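Local coordinates for short chain dehydrogenase (PDB 3H7A), which is a short-chain dehydrogenase that probably uses NAD(P) to oxidise or reduce its substrate, at residues I23-A28 and A45-E50. Residues are numbered along the deposited sequence; the frame is centred on the assembly and turned at random.
Sequences IAKKFA and APLVAE
Lys25 and Glu50 make the polar half of this contact, a salt bridge between two helices. The ammonium takes both carboxylate oxygens unequally: Lys25 NZ lies 2.9 Å from Glu50 OE2, approaching from 37° out of the carboxylate plane, while its bond to Glu50 OE1 at 3.2 Å is weak. Both chains run extended beyond CG, and Glu50 holds CG anti to its backbone N (chi1 -169°), which carries the carboxylate across to the lysine. Glu22, one turn back on the lysine's own helix, also salt-bridges this ammonium.

The apolar half belongs to Leu47, whose two methyls divide the work. CD1 rests against the lysine's aliphatic stem, 3.9 Å from Lys25 CG, and CD2 meets Ala24 CB at 4.0 Å. Ile51 adds to this apolar contact, touching Ala24 and Lys25. Cut back to an alanine here, Lys25 would lose the methylenes that Leu47 CD1 packs against, and Glu50 would probably be left without its cross-helix cation.

The axes of segments 23-28 and 45-50 approach to 10.7 Å and run 23° from parallel. Their helices, 18-29 and 45-53, are neighbours on one face of the Rossmann-fold sheet; strand 33-38 links them, and its Val34 touches Ala24. The chemistry is therefore layered: the buried Ala24 and Leu47 pack together, and a charged pair joins the helices where they are more open to solvent.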
loop_
_atom_site.group_PDB
_atom_site.type_symbol
_atom_site.label_atom_id
_atom_site.label_comp_id
_atom_site.label_asym_id
_atom_site.label_seq_id
_atom_site.Cartn_x
_atom_site.Cartn_y
_atom_site.Cartn_z
ATOM N N ILE B 23 27.351 -0.841 9.968
ATOM C CA ILE B 23 26.559 0.037 10.827
ATOM C C ILE B 23 27.373 0.402 12.071
ATOM O O ILE B 23 27.443 1.572 12.447
ATOM C CB ILE B 23 25.206 -0.606 11.231
ATOM C CG1 ILE B 23 24.287 -0.758 10.013
ATOM C CG2 ILE B 23 24.529 0.231 12.274
ATOM C CD1 ILE B 23 23.085 -1.670 10.263
ATOM N N ALA B 24 28.010 -0.603 12.675
ATOM C CA ALA B 24 28.837 -0.414 13.865
ATOM C C ALA B 24 30.005 0.521 13.550
ATOM O O ALA B 24 30.220 1.486 14.280
ATOM C CB ALA B 24 29.329 -1.761 14.394
ATOM N N LYS B 25 30.707 0.262 12.441
ATOM C CA LYS B 25 31.796 1.131 11.954
ATOM C C LYS B 25 31.352 2.583 11.806
ATOM O O LYS B 25 32.066 3.483 12.225
ATOM C CB LYS B 25 32.371 0.640 10.607
ATOM C CG LYS B 25 33.226 -0.636 10.650
ATOM C CD LYS B 25 33.860 -0.923 9.265
ATOM C CE LYS B 25 34.073 -2.418 9.045
ATOM N NZ LYS B 25 34.817 -2.765 7.785
ATOM N N LYS B 26 30.172 2.804 11.226
ATOM C CA LYS B 26 29.653 4.161 10.983
ATOM C C LYS B 26 29.330 4.925 12.262
ATOM O O LYS B 26 29.753 6.070 12.424
ATOM C CB LYS B 26 28.422 4.132 10.047
ATOM C CG LYS B 26 27.790 5.503 9.726
ATOM C CD LYS B 26 28.804 6.524 9.183
ATOM C CE LYS B 26 28.148 7.502 8.231
ATOM N NZ LYS B 26 28.800 8.836 8.247
ATOM N N PHE B 27 28.584 4.300 13.167
ATOM C CA PHE B 27 28.218 4.978 14.397
ATOM C C PHE B 27 29.399 5.178 15.338
ATOM O O PHE B 27 29.441 6.178 16.057
ATOM C CB PHE B 27 27.021 4.305 15.063
ATOM C CG PHE B 27 25.721 4.638 14.386
ATOM C CD1 PHE B 27 24.941 5.707 14.834
ATOM C CD2 PHE B 27 25.304 3.925 13.263
ATOM C CE1 PHE B 27 23.749 6.042 14.194
ATOM C CE2 PHE B 27 24.120 4.247 12.614
ATOM C CZ PHE B 27 23.333 5.305 13.080
ATOM N N ALA B 28 30.372 4.260 15.292
ATOM C CA ALA B 28 31.610 4.427 16.048
ATOM C C ALA B 28 32.462 5.543 15.453
ATOM O O ALA B 28 33.099 6.281 16.196
ATOM C CB ALA B 28 32.393 3.134 16.120
ATOM N N ALA B 45 35.804 -10.001 17.075
ATOM C CA ALA B 45 37.189 -9.554 17.309
ATOM C C ALA B 45 37.852 -8.792 16.146
ATOM O O ALA B 45 38.491 -7.774 16.397
ATOM C CB ALA B 45 38.078 -10.709 17.801
ATOM N N PRO B 46 37.712 -9.268 14.884
ATOM C CA PRO B 46 38.186 -8.399 13.797
ATOM C C PRO B 46 37.531 -7.006 13.754
ATOM O O PRO B 46 38.243 -6.014 13.559
ATOM C CB PRO B 46 37.847 -9.204 12.535
ATOM C CG PRO B 46 37.854 -10.617 12.996
ATOM C CD PRO B 46 37.217 -10.553 14.348
ATOM N N LEU B 47 36.210 -6.939 13.956
ATOM C CA LEU B 47 35.469 -5.670 13.948
ATOM C C LEU B 47 35.951 -4.719 15.042
ATOM O O LEU B 47 36.156 -3.526 14.788
ATOM C CB LEU B 47 33.953 -5.907 14.065
ATOM C CG LEU B 47 33.021 -4.681 14.085
ATOM C CD1 LEU B 47 33.171 -3.826 12.829
ATOM C CD2 LEU B 47 31.562 -5.085 14.311
ATOM N N VAL B 48 36.133 -5.252 16.248
ATOM C CA VAL B 48 36.621 -4.464 17.377
ATOM C C VAL B 48 38.014 -3.910 17.085
ATOM O O VAL B 48 38.250 -2.722 17.272
ATOM C CB VAL B 48 36.604 -5.277 18.687
ATOM C CG1 VAL B 48 37.204 -4.486 19.830
ATOM C CG2 VAL B 48 35.184 -5.671 19.034
ATOM N N ALA B 49 38.902 -4.768 16.582
ATOM C CA ALA B 49 40.265 -4.376 16.209
ATOM C C ALA B 49 40.277 -3.243 15.189
ATOM O O ALA B 49 40.990 -2.266 15.369
ATOM C CB ALA B 49 41.039 -5.574 15.683
ATOM N N GLU B 50 39.463 -3.379 14.144
ATOM C CA GLU B 50 39.337 -2.382 13.087
ATOM C C GLU B 50 38.761 -1.054 13.576
ATOM O O GLU B 50 39.237 0.008 13.188
ATOM C CB GLU B 50 38.464 -2.936 11.961
ATOM C CG GLU B 50 38.469 -2.109 10.686
ATOM C CD GLU B 50 37.665 -2.742 9.557
ATOM O OE1 GLU B 50 37.111 -3.854 9.746
ATOM O OE2 GLU B 50 37.590 -2.115 8.475
#